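Local atomic coordinates of choline dehydrogenase and related flavoproteins (Aspergillus oryzae, PDB entry 3Q9T), a protein that oxidises formate, as a flavoenzyme of the glucose-methanol-choline oxidoreductase family that carries 8-formyl-FAD. Residues Arg284-Asn292 and Glu432-Pro440; Gln302-Val310 and Asn445-Asn453. All blocks are in the same frame, centred on the assembly; numbering follows the deposited sequence.

The two contacts, whose centres lie about 21 Å apart, meet in one antiparallel sheet of three strands. Its central strand 431-434 supplies the start of segment 432-440 in contact 1, while its outer strands 302-304 and 445-447 begin the two segments of contact 2. Probable backbone hydrogen bonds join them: Thr434 O lies 2.7 Å from Asn445 N, and Glu432 N lies 3.0 Å from Asn447 O. Both contacts lie near the cofactor. From the bound 8-formyl-FAD the side chain of Leu435 in contact 1 is about 11 Å away, and that of Asp306 in contact 2 about 8 Å; contact 2 is the more deeply buried.

Contact 1. Residues Arg284-Asn292 and Glu432-Pro440; sequences RELSRHGIN and EVTLNSADP
Glu285 grips the backbone of Leu435 through a direct hydrogen bond between segments 284-292 and 432-440: Leu435 N donates to Glu285 OE2 over 2.9 Å with an N-H...O angle of 155°. The amide arrives almost along the C-O axis of the carboxylate. With CG anti to the backbone N (chi1 175°) and the chain extended beyond it, the glutamate spans from helix 283-287 to the end of strand 431-434. A second polar link runs through water: the molecule sits in the ring plane of His289, 2.7 Å from NE2, and donates to Leu435 O at 2.9 Å. Around His289 the helix ends in a Schellman motif. There Ile291 N bonds to Leu286 O (3.1 Å) and Gly290 N to Ser287 O (2.8 Å), with Gly290 at the positive-phi C-prime position. The apolar contacts centre on Leu435. Its CB lies over a face of the His289 ring, 4.2 Å from the ring centroid and 29° off the normal, a CH-pi contact. Its CD1 meets Ile291 CD1 tip to tip at 3.6 Å, and Met276 of helix 267-277 also packs against this leucine. Farther along, Ala438 CB rests 3.7 Å from His289 O.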
ATOM      1  N   ARG A 284      -1.641  28.460   1.589  1.00 21.32           N
ATOM      2  CA  ARG A 284      -1.173  27.730   2.765  1.00 23.17           C
ATOM      3  C   ARG A 284      -0.231  26.598   2.335  1.00 27.18           C
ATOM      4  O   ARG A 284       0.782  26.337   2.983  1.00 30.31           O
ATOM      5  CB  ARG A 284      -2.379  27.189   3.547  1.00 32.13           C
ATOM      6  CG  ARG A 284      -2.147  26.868   5.012  1.00 47.96           C
ATOM      7  CD  ARG A 284      -3.404  26.221   5.628  1.00 52.85           C
ATOM      8  NE  ARG A 284      -4.632  26.909   5.216  1.00 51.74           N
ATOM      9  CZ  ARG A 284      -5.068  28.053   5.740  1.00 54.38           C
ATOM     10  NH1 ARG A 284      -4.381  28.654   6.706  1.00 56.15           N
ATOM     11  NH2 ARG A 284      -6.191  28.607   5.299  1.00 54.32           N
ATOM     12  N   GLU A 285      -0.545  25.947   1.217  1.00 25.90           N
ATOM     13  CA  GLU A 285       0.288  24.859   0.717  1.00 19.74           C
ATOM     14  C   GLU A 285       1.627  25.364   0.160  1.00 21.57           C
ATOM     15  O   GLU A 285       2.650  24.723   0.354  1.00 23.90           O
ATOM     16  CB  GLU A 285      -0.468  24.036  -0.325  1.00 25.18           C
ATOM     17  CG  GLU A 285       0.356  22.942  -0.993  1.00 26.49           C
ATOM     18  CD  GLU A 285      -0.456  22.049  -1.930  1.00 32.23           C
ATOM     19  OE1 GLU A 285      -1.620  22.387  -2.264  1.00 23.17           O
ATOM     20  OE2 GLU A 285       0.082  20.995  -2.334  1.00 27.95           O
ATOM     21  N   LEU A 286       1.622  26.503  -0.529  1.00 19.59           N
ATOM     22  CA  LEU A 286       2.877  27.133  -0.963  1.00 23.86           C
ATOM     23  C   LEU A 286       3.786  27.520   0.225  1.00 25.19           C
ATOM     24  O   LEU A 286       4.941  27.094   0.287  1.00 20.48           O
ATOM     25  CB  LEU A 286       2.619  28.350  -1.864  1.00 19.67           C
ATOM     26  CG  LEU A 286       2.338  28.091  -3.358  1.00 25.32           C
ATOM     27  CD1 LEU A 286       1.548  26.810  -3.557  1.00 24.06           C
ATOM     28  CD2 LEU A 286       1.605  29.273  -4.023  1.00 21.00           C
ATOM     29  N   SER A 287       3.263  28.325   1.154  1.00 18.30           N
ATOM     30  CA  SER A 287       4.029  28.767   2.319  1.00 21.93           C
ATOM     31  C   SER A 287       4.690  27.588   3.011  1.00 23.24           C
ATOM     32  O   SER A 287       5.861  27.657   3.371  1.00 25.16           O
ATOM     33  CB  SER A 287       3.152  29.515   3.333  1.00 19.42           C
ATOM     34  OG  SER A 287       2.497  30.593   2.719  1.00 27.98           O
ATOM     35  N   ARG A 288       3.933  26.510   3.175  1.00 20.95           N
ATOM     36  CA  ARG A 288       4.418  25.319   3.857  1.00 23.94           C
ATOM     37  C   ARG A 288       5.702  24.801   3.217  1.00 31.96           C
ATOM     38  O   ARG A 288       6.480  24.096   3.859  1.00 36.45           O
ATOM     39  CB  ARG A 288       3.341  24.225   3.841  1.00 26.39           C
ATOM     40  CG  ARG A 288       3.624  23.033   4.758  1.00 39.23           C
ATOM     41  CD  ARG A 288       2.508  21.989   4.655  1.00 51.15           C
ATOM     42  NE  ARG A 288       1.192  22.615   4.486  1.00 63.88           N
ATOM     43  CZ  ARG A 288       0.185  22.085   3.790  1.00 63.75           C
ATOM     44  NH1 ARG A 288       0.338  20.907   3.193  1.00 60.75           N
ATOM     45  NH2 ARG A 288      -0.976  22.729   3.685  1.00 53.09           N
ATOM     46  N   HIS A 289       5.937  25.156   1.958  1.00 19.05           N
ATOM     47  CA  HIS A 289       7.145  24.685   1.279  1.00 20.60           C
ATOM     48  C   HIS A 289       8.082  25.822   0.892  1.00 26.17           C
ATOM     49  O   HIS A 289       8.966  25.649   0.059  1.00 26.22           O
ATOM     50  CB  HIS A 289       6.790  23.826   0.063  1.00 17.38           C
ATOM     51  CG  HIS A 289       5.985  22.618   0.417  1.00 22.96           C
ATOM     52  ND1 HIS A 289       6.541  21.512   1.022  1.00 24.70           N
ATOM     53  CD2 HIS A 289       4.659  22.365   0.315  1.00 25.45           C
ATOM     54  CE1 HIS A 289       5.595  20.618   1.255  1.00 22.44           C
ATOM     55  NE2 HIS A 289       4.443  21.108   0.832  1.00 23.58           N
ATOM     56  N   GLY A 290       7.888  26.989   1.497  1.00 25.06           N
ATOM     57  CA  GLY A 290       8.800  28.097   1.261  1.00 22.63           C
ATOM     58  C   GLY A 290       8.592  28.804  -0.070  1.00 25.85           C
ATOM     59  O   GLY A 290       9.469  29.536  -0.517  1.00 26.86           O
ATOM     60  N   ILE A 291       7.436  28.601  -0.701  1.00 24.63           N
ATOM     61  CA  ILE A 291       7.140  29.261  -1.981  1.00 20.00           C
ATOM     62  C   ILE A 291       6.264  30.498  -1.806  1.00 23.00           C
ATOM     63  O   ILE A 291       5.221  30.452  -1.170  1.00 20.21           O
ATOM     64  CB  ILE A 291       6.436  28.303  -2.956  1.00 22.80           C
ATOM     65  CG1 ILE A 291       7.281  27.037  -3.155  1.00 20.46           C
ATOM     66  CG2 ILE A 291       6.154  29.000  -4.285  1.00 24.30           C
ATOM     67  CD1 ILE A 291       6.501  25.877  -3.744  1.00 22.83           C
ATOM     68  N   ASN A 292       6.687  31.616  -2.373  1.00 27.92           N
ATOM     69  CA  ASN A 292       5.830  32.794  -2.378  1.00 29.07           C
ATOM     70  C   ASN A 292       4.516  32.559  -3.108  1.00 23.53           C
ATOM     71  O   ASN A 292       4.452  31.794  -4.061  1.00 21.96           O
ATOM     72  CB  ASN A 292       6.561  33.975  -2.998  1.00 28.05           C
ATOM     73  CG  ASN A 292       7.656  34.495  -2.101  1.00 43.77           C
ATOM     74  OD1 ASN A 292       7.481  34.585  -0.877  1.00 39.69           O
ATOM     75  ND2 ASN A 292       8.801  34.823  -2.692  1.00 33.87           N
ATOM     76  N   GLU A 432      -6.514  14.576  -4.534  1.00 18.69           N
ATOM     77  CA  GLU A 432      -5.731  15.790  -4.704  1.00 18.78           C
ATOM     78  C   GLU A 432      -4.296  15.492  -5.123  1.00 17.29           C
ATOM     79  O   GLU A 432      -3.758  14.394  -4.890  1.00 15.53           O
ATOM     80  CB  GLU A 432      -5.744  16.621  -3.409  1.00 19.58           C
ATOM     81  CG  GLU A 432      -5.337  15.830  -2.150  1.00 21.45           C
ATOM     82  CD  GLU A 432      -5.232  16.716  -0.918  1.00 41.49           C
ATOM     83  OE1 GLU A 432      -4.970  16.170   0.180  1.00 45.46           O
ATOM     84  OE2 GLU A 432      -5.396  17.958  -1.041  1.00 39.01           O
ATOM     85  N   VAL A 433      -3.683  16.475  -5.764  1.00 19.11           N
ATOM     86  CA  VAL A 433      -2.248  16.466  -5.982  1.00 17.33           C
ATOM     87  C   VAL A 433      -1.627  17.549  -5.108  1.00 19.81           C
ATOM     88  O   VAL A 433      -2.000  18.715  -5.193  1.00 18.57           O
ATOM     89  CB  VAL A 433      -1.910  16.748  -7.442  1.00 21.47           C
ATOM     90  CG1 VAL A 433      -0.424  17.008  -7.603  1.00 20.04           C
ATOM     91  CG2 VAL A 433      -2.355  15.589  -8.296  1.00 17.00           C
ATOM     92  N   THR A 434      -0.697  17.167  -4.250  1.00 15.90           N
ATOM     93  CA  THR A 434      -0.025  18.153  -3.419  1.00 18.20           C
ATOM     94  C   THR A 434       1.492  18.120  -3.577  1.00 18.88           C
ATOM     95  O   THR A 434       2.053  17.153  -4.090  1.00 19.32           O
ATOM     96  CB  THR A 434      -0.370  17.927  -1.936  1.00 23.58           C
ATOM     97  OG1 THR A 434      -0.176  16.544  -1.619  1.00 19.18           O
ATOM     98  CG2 THR A 434      -1.828  18.315  -1.663  1.00 20.36           C
ATOM     99  N   LEU A 435       2.160  19.165  -3.105  1.00 18.29           N
ATOM    100  CA  LEU A 435       3.607  19.179  -3.140  1.00 16.77           C
ATOM    101  C   LEU A 435       4.187  18.352  -2.007  1.00 20.46           C
ATOM    102  O   LEU A 435       3.661  18.347  -0.896  1.00 17.83           O
ATOM    103  CB  LEU A 435       4.150  20.596  -3.030  1.00 18.33           C
ATOM    104  CG  LEU A 435       3.838  21.575  -4.154  1.00 18.35           C
ATOM    105  CD1 LEU A 435       4.468  22.897  -3.796  1.00 17.49           C
ATOM    106  CD2 LEU A 435       4.371  21.055  -5.491  1.00 19.86           C
ATOM    107  N   ASN A 436       5.263  17.637  -2.312  1.00 15.29           N
ATOM    108  CA  ASN A 436       6.061  16.979  -1.294  0.51 19.62           C
ATOM    109  C   ASN A 436       7.101  17.966  -0.769  1.00 16.90           C
ATOM    110  O   ASN A 436       7.525  17.885   0.384  1.00 17.80           O
ATOM    111  CB  ASN A 436       6.740  15.726  -1.867  0.51 20.03           C
ATOM    112  CG  ASN A 436       5.847  14.490  -1.798  0.51 21.04           C
ATOM    113  OD1 ASN A 436       5.152  14.274  -0.803  0.51 19.09           O
ATOM    114  ND2 ASN A 436       5.862  13.677  -2.858  0.51 20.80           N
ATOM    115  N   SER A 437       7.495  18.897  -1.636  1.00 20.49           N
ATOM    116  CA  SER A 437       8.517  19.899  -1.330  1.00 19.07           C
ATOM    117  C   SER A 437       8.628  20.838  -2.527  1.00 18.42           C
ATOM    118  O   SER A 437       7.828  20.743  -3.452  1.00 18.73           O
ATOM    119  CB  SER A 437       9.868  19.229  -1.093  1.00 20.84           C
ATOM    120  OG  SER A 437      10.393  18.752  -2.324  1.00 24.03           O
ATOM    121  N   ALA A 438       9.628  21.724  -2.508  1.00 19.05           N
ATOM    122  CA  ALA A 438       9.858  22.689  -3.583  1.00 16.94           C
ATOM    123  C   ALA A 438      10.862  22.173  -4.630  1.00 19.55           C
ATOM    124  O   ALA A 438      11.253  22.899  -5.542  1.00 22.65           O
ATOM    125  CB  ALA A 438      10.339  24.000  -3.001  1.00 21.16           C
ATOM    126  N   ASP A 439      11.271  20.919  -4.486  1.00 15.95           N
ATOM    127  CA  ASP A 439      12.196  20.266  -5.416  1.00 16.13           C
ATOM    128  C   ASP A 439      11.459  19.837  -6.692  1.00 19.53           C
ATOM    129  O   ASP A 439      10.571  18.962  -6.658  1.00 19.99           O
ATOM    130  CB  ASP A 439      12.826  19.052  -4.723  1.00 15.67           C
ATOM    131  CG  ASP A 439      13.790  18.292  -5.603  1.00 22.79           C
ATOM    132  OD1 ASP A 439      13.866  18.550  -6.825  1.00 23.26           O
ATOM    133  OD2 ASP A 439      14.474  17.410  -5.054  1.00 20.89           O
ATOM    134  N   PRO A 440      11.808  20.470  -7.821  1.00 19.19           N
ATOM    135  CA  PRO A 440      11.199  20.204  -9.132  1.00 23.12           C
ATOM    136  C   PRO A 440      11.434  18.775  -9.634  1.00 21.55           C
ATOM    137  O   PRO A 440      10.701  18.333 -10.523  1.00 16.53           O
ATOM    138  CB  PRO A 440      11.895  21.210 -10.058  1.00 24.93           C
ATOM    139  CG  PRO A 440      13.138  21.654  -9.298  1.00 22.24           C
ATOM    140  CD  PRO A 440      12.746  21.604  -7.864  1.00 22.34           C
TER
HETATM  141  O   HOH W   1       1.968  20.091   0.721  1.00 36.71           O

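Contact 2. Residues Gln302-Val310 and Asn445-Asn453; sequences QNLMDHPGV and NINLNFFAN
Asp306 packs against Leu448 and Phe450 where the link between strands 302-304 and 308-316 runs past the type II turn Asn449-Ala452, which leads toward helix 454-473. The weakly bonded strand 302-304 and strand 445-447 are the outer members of a three-stranded antiparallel sheet; the buried contact starts between them, at Leu304 and Ile446, and continues into the loops that follow. The CB of Asp306 lies 3.8 Å from Phe450 CE1 and equally close to Leu448 CD2. With CG anti to the backbone N (chi1 -169°), the carboxylate carbon then lies near Phe450 CZ, the side chains crossing at a slant with carboxylate and ring planes 45° apart. At the tip the two oxygens part: OD2 is 3.6 Å from Phe450 CZ and is hydrogen-bonded to Thr507 OG1, whereas OD1 accepts from His307 N at 2.6 Å, from above the carboxylate plane. The Phe450 ring is sandwiched between Leu448 CB on one face and Pro308 on the other. Pro308 CB makes a CH-pi contact 3.8 Å from the ring centroid, 19° off the normal, and also touches Phe451. Leu304 CD2 meets Leu448 CD2 at 3.7 Å. A water bridges the backbones, accepting from Asp306 N at 2.9 Å and donating to Leu448 O at 2.8 Å.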
ATOM      1  N   GLN A 302      -6.319  20.399  -6.669  1.00 15.66           N
ATOM      2  CA  GLN A 302      -7.567  19.847  -6.131  1.00 17.81           C
ATOM      3  C   GLN A 302      -8.452  19.262  -7.231  1.00 16.97           C
ATOM      4  O   GLN A 302      -8.169  19.438  -8.416  1.00 16.04           O
ATOM      5  CB  GLN A 302      -8.326  20.918  -5.345  1.00 17.67           C
ATOM      6  CG  GLN A 302      -7.514  21.474  -4.193  1.00 19.10           C
ATOM      7  CD  GLN A 302      -7.092  20.395  -3.198  1.00 19.43           C
ATOM      8  OE1 GLN A 302      -7.930  19.680  -2.646  1.00 20.93           O
ATOM      9  NE2 GLN A 302      -5.787  20.267  -2.981  1.00 17.36           N
ATOM     10  N   ASN A 303      -9.510  18.550  -6.843  1.00 16.03           N
ATOM     11  CA  ASN A 303     -10.443  17.994  -7.825  1.00 16.26           C
ATOM     12  C   ASN A 303      -9.842  16.934  -8.737  1.00 19.39           C
ATOM     13  O   ASN A 303     -10.332  16.709  -9.838  1.00 16.83           O
ATOM     14  CB  ASN A 303     -11.039  19.102  -8.692  1.00 13.32           C
ATOM     15  CG  ASN A 303     -11.542  20.267  -7.869  1.00 18.60           C
ATOM     16  OD1 ASN A 303     -12.351  20.090  -6.959  1.00 18.92           O
ATOM     17  ND2 ASN A 303     -11.044  21.462  -8.165  1.00 14.38           N
ATOM     18  N   LEU A 304      -8.777  16.281  -8.289  1.00 19.07           N
ATOM     19  CA  LEU A 304      -8.244  15.151  -9.035  1.00 15.48           C
ATOM     20  C   LEU A 304      -9.315  14.054  -9.092  1.00 17.72           C
ATOM     21  O   LEU A 304      -9.734  13.536  -8.053  1.00 17.49           O
ATOM     22  CB  LEU A 304      -6.987  14.634  -8.354  1.00 14.00           C
ATOM     23  CG  LEU A 304      -6.511  13.272  -8.821  1.00 14.92           C
ATOM     24  CD1 LEU A 304      -6.069  13.395 -10.262  1.00 12.52           C
ATOM     25  CD2 LEU A 304      -5.397  12.760  -7.923  1.00 11.74           C
ATOM     26  N   MET A 305      -9.774  13.715 -10.298  1.00 16.53           N
ATOM     27  CA  MET A 305     -10.776  12.654 -10.461  1.00 20.31           C
ATOM     28  C   MET A 305     -10.327  11.631 -11.499  1.00 21.35           C
ATOM     29  O   MET A 305      -9.847  11.996 -12.583  1.00 15.88           O
ATOM     30  CB  MET A 305     -12.142  13.224 -10.856  1.00 20.14           C
ATOM     31  CG  MET A 305     -13.291  12.262 -10.605  1.00 27.26           C
ATOM     32  SD  MET A 305     -13.775  12.196  -8.854  1.00 24.13           S
ATOM     33  CE  MET A 305     -14.941  10.842  -8.939  1.00 21.10           C
ATOM     34  N   ASP A 306     -10.474  10.355 -11.156  1.00 16.47           N
ATOM     35  CA  ASP A 306     -10.026   9.268 -12.019  1.00 16.80           C
ATOM     36  C   ASP A 306     -11.104   8.180 -11.978  1.00 18.17           C
ATOM     37  O   ASP A 306     -12.033   8.258 -11.167  1.00 18.43           O
ATOM     38  CB  ASP A 306      -8.679   8.749 -11.509  1.00 18.59           C
ATOM     39  CG  ASP A 306      -7.977   7.787 -12.488  1.00 16.72           C
ATOM     40  OD1 ASP A 306      -8.478   7.545 -13.594  1.00 15.26           O
ATOM     41  OD2 ASP A 306      -6.894   7.277 -12.139  1.00 16.46           O
ATOM     42  N   HIS A 307     -10.988   7.178 -12.846  1.00 16.78           N
ATOM     43  CA  HIS A 307     -11.899   6.032 -12.815  1.00 21.35           C
ATOM     44  C   HIS A 307     -11.256   4.879 -12.050  1.00 20.30           C
ATOM     45  O   HIS A 307     -10.153   4.462 -12.403  1.00 23.60           O
ATOM     46  CB  HIS A 307     -12.153   5.516 -14.226  1.00 17.16           C
ATOM     47  CG  HIS A 307     -12.977   6.424 -15.086  1.00 18.40           C
ATOM     48  ND1 HIS A 307     -12.696   6.626 -16.418  1.00 10.89           N
ATOM     49  CD2 HIS A 307     -14.087   7.152 -14.820  1.00 18.20           C
ATOM     50  CE1 HIS A 307     -13.590   7.449 -16.935  1.00 17.34           C
ATOM     51  NE2 HIS A 307     -14.450   7.778 -15.988  1.00 19.22           N
ATOM     52  N   PRO A 308     -11.949   4.320 -11.041  1.00 21.24           N
ATOM     53  CA  PRO A 308     -11.370   3.126 -10.413  1.00 18.72           C
ATOM     54  C   PRO A 308     -11.697   1.929 -11.296  1.00 20.80           C
ATOM     55  O   PRO A 308     -12.723   1.952 -11.971  1.00 17.08           O
ATOM     56  CB  PRO A 308     -12.127   3.031  -9.089  1.00 15.81           C
ATOM     57  CG  PRO A 308     -13.485   3.592  -9.416  1.00 17.27           C
ATOM     58  CD  PRO A 308     -13.311   4.597 -10.542  1.00 14.17           C
ATOM     59  N   GLY A 309     -10.820   0.929 -11.326  1.00 18.57           N
ATOM     60  CA  GLY A 309     -11.040  -0.250 -12.131  1.00 14.28           C
ATOM     61  C   GLY A 309     -10.761  -1.452 -11.256  1.00 23.38           C
ATOM     62  O   GLY A 309      -9.800  -1.436 -10.491  1.00 16.78           O
ATOM     63  N   VAL A 310     -11.624  -2.466 -11.319  1.00 16.91           N
ATOM     64  CA  VAL A 310     -11.267  -3.772 -10.779  1.00 18.31           C
ATOM     65  C   VAL A 310     -11.181  -4.795 -11.910  1.00 16.06           C
ATOM     66  O   VAL A 310     -12.189  -5.338 -12.346  1.00 19.58           O
ATOM     67  CB  VAL A 310     -12.240  -4.255  -9.672  1.00 17.77           C
ATOM     68  CG1 VAL A 310     -11.923  -5.702  -9.274  1.00 17.36           C
ATOM     69  CG2 VAL A 310     -12.165  -3.332  -8.466  1.00 14.51           C
ATOM     70  N   ASN A 445       2.851  14.621  -4.550  0.55 22.34           N
ATOM     71  CA  ASN A 445       2.108  13.581  -3.857  0.55 20.52           C
ATOM     72  C   ASN A 445       0.725  13.435  -4.479  0.55 21.33           C
ATOM     73  O   ASN A 445       0.089  14.426  -4.849  0.55 21.29           O
ATOM     74  CB  ASN A 445       2.037  13.859  -2.357  0.55 21.16           C
ATOM     75  CG  ASN A 445       3.337  13.527  -1.648  0.55 21.53           C
ATOM     76  OD1 ASN A 445       4.095  12.660  -2.088  0.55 20.55           O
ATOM     77  ND2 ASN A 445       3.607  14.223  -0.556  0.55 21.21           N
ATOM     78  N   ILE A 446       0.279  12.193  -4.621  1.00 17.82           N
ATOM     79  CA  ILE A 446      -0.913  11.897  -5.400  1.00 18.56           C
ATOM     80  C   ILE A 446      -1.834  10.956  -4.639  1.00 17.69           C
ATOM     81  O   ILE A 446      -1.471   9.819  -4.338  1.00 19.68           O
ATOM     82  CB  ILE A 446      -0.547  11.255  -6.785  1.00 19.60           C
ATOM     83  CG1 ILE A 446       0.530  12.084  -7.509  1.00 15.61           C
ATOM     84  CG2 ILE A 446      -1.799  11.071  -7.647  1.00 12.44           C
ATOM     85  CD1 ILE A 446       0.964  11.529  -8.869  1.00 18.44           C
ATOM     86  N   ASN A 447      -3.024  11.453  -4.325  1.00 17.31           N
ATOM     87  CA  ASN A 447      -4.082  10.645  -3.744  1.00 19.75           C
ATOM     88  C   ASN A 447      -5.318  10.627  -4.654  1.00 20.41           C
ATOM     89  O   ASN A 447      -5.894  11.683  -4.929  1.00 20.90           O
ATOM     90  CB  ASN A 447      -4.453  11.180  -2.368  1.00 17.67           C
ATOM     91  CG  ASN A 447      -5.634  10.457  -1.775  1.00 17.33           C
ATOM     92  OD1 ASN A 447      -5.915   9.323  -2.137  1.00 15.30           O
ATOM     93  ND2 ASN A 447      -6.356  11.123  -0.884  1.00 19.84           N
ATOM     94  N   LEU A 448      -5.699   9.441  -5.140  1.00 16.30           N
ATOM     95  CA  LEU A 448      -6.826   9.305  -6.074  1.00 18.49           C
ATOM     96  C   LEU A 448      -8.164   9.172  -5.359  1.00 17.68           C
ATOM     97  O   LEU A 448      -9.217   9.340  -5.958  1.00  9.75           O
ATOM     98  CB  LEU A 448      -6.634   8.084  -6.989  1.00 14.31           C
ATOM     99  CG  LEU A 448      -5.502   8.164  -8.010  1.00 16.33           C
ATOM    100  CD1 LEU A 448      -5.290   6.836  -8.710  1.00 12.42           C
ATOM    101  CD2 LEU A 448      -5.819   9.265  -9.008  1.00 16.25           C
ATOM    102  N   ASN A 449      -8.107   8.805  -4.085  1.00 16.39           N
ATOM    103  CA  ASN A 449      -9.290   8.761  -3.248  1.00 17.27           C
ATOM    104  C   ASN A 449     -10.401   7.882  -3.825  1.00 19.57           C
ATOM    105  O   ASN A 449     -11.581   8.213  -3.728  1.00 17.66           O
ATOM    106  CB  ASN A 449      -9.794  10.178  -2.973  1.00 11.86           C
ATOM    107  CG  ASN A 449     -10.730  10.242  -1.775  1.00 21.91           C
ATOM    108  OD1 ASN A 449     -10.536   9.534  -0.787  1.00 20.74           O
ATOM    109  ND2 ASN A 449     -11.757  11.092  -1.861  1.00 18.42           N
ATOM    110  N   PHE A 450     -10.009   6.762  -4.418  1.00 13.97           N
ATOM    111  CA  PHE A 450     -10.959   5.811  -4.969  1.00 15.23           C
ATOM    112  C   PHE A 450     -11.848   5.259  -3.856  1.00 16.16           C
ATOM    113  O   PHE A 450     -11.365   4.909  -2.758  1.00 16.65           O
ATOM    114  CB  PHE A 450     -10.222   4.637  -5.632  1.00 15.95           C
ATOM    115  CG  PHE A 450      -9.651   4.932  -6.994  1.00 17.65           C
ATOM    116  CD1 PHE A 450     -10.275   5.831  -7.862  1.00 15.09           C
ATOM    117  CD2 PHE A 450      -8.519   4.257  -7.435  1.00 17.87           C
ATOM    118  CE1 PHE A 450      -9.768   6.068  -9.122  1.00 14.71           C
ATOM    119  CE2 PHE A 450      -7.988   4.506  -8.704  1.00 15.75           C
ATOM    120  CZ  PHE A 450      -8.621   5.400  -9.550  1.00 15.43           C
ATOM    121  N   PHE A 451     -13.143   5.171  -4.137  1.00 13.94           N
ATOM    122  CA  PHE A 451     -14.079   4.501  -3.242  1.00 13.87           C
ATOM    123  C   PHE A 451     -14.263   5.217  -1.879  1.00 18.00           C
ATOM    124  O   PHE A 451     -14.617   4.595  -0.878  1.00 16.52           O
ATOM    125  CB  PHE A 451     -13.662   3.038  -3.061  1.00 10.11           C
ATOM    126  CG  PHE A 451     -13.688   2.246  -4.344  1.00 18.37           C
ATOM    127  CD1 PHE A 451     -14.896   1.992  -4.996  1.00 13.02           C
ATOM    128  CD2 PHE A 451     -12.514   1.763  -4.911  1.00 17.56           C
ATOM    129  CE1 PHE A 451     -14.934   1.282  -6.169  1.00 14.70           C
ATOM    130  CE2 PHE A 451     -12.544   1.039  -6.106  1.00 16.54           C
ATOM    131  CZ  PHE A 451     -13.752   0.796  -6.735  1.00 16.90           C
ATOM    132  N   ALA A 452     -14.006   6.517  -1.840  1.00 14.71           N
ATOM    133  CA  ALA A 452     -14.289   7.286  -0.627  1.00 19.46           C
ATOM    134  C   ALA A 452     -15.753   7.081  -0.227  1.00 20.04           C
ATOM    135  O   ALA A 452     -16.073   6.987   0.950  1.00 17.31           O
ATOM    136  CB  ALA A 452     -13.986   8.761  -0.837  1.00 15.16           C
ATOM    137  N   ASN A 453     -16.638   7.000  -1.220  1.00 18.14           N
ATOM    138  CA  ASN A 453     -18.059   6.754  -0.970  1.00 17.58           C
ATOM    139  C   ASN A 453     -18.379   5.257  -1.112  1.00 16.38           C
ATOM    140  O   ASN A 453     -18.027   4.638  -2.118  1.00 17.85           O
ATOM    141  CB  ASN A 453     -18.912   7.595  -1.937  1.00 16.90           C
ATOM    142  CG  ASN A 453     -20.401   7.565  -1.602  1.00 22.30           C
ATOM    143  OD1 ASN A 453     -20.950   6.523  -1.237  1.00 19.53           O
ATOM    144  ND2 ASN A 453     -21.064   8.715  -1.741  1.00 20.41           N
TER
HETATM  145  O   HOH W   2     -10.585   9.939  -8.272  1.00 11.19           O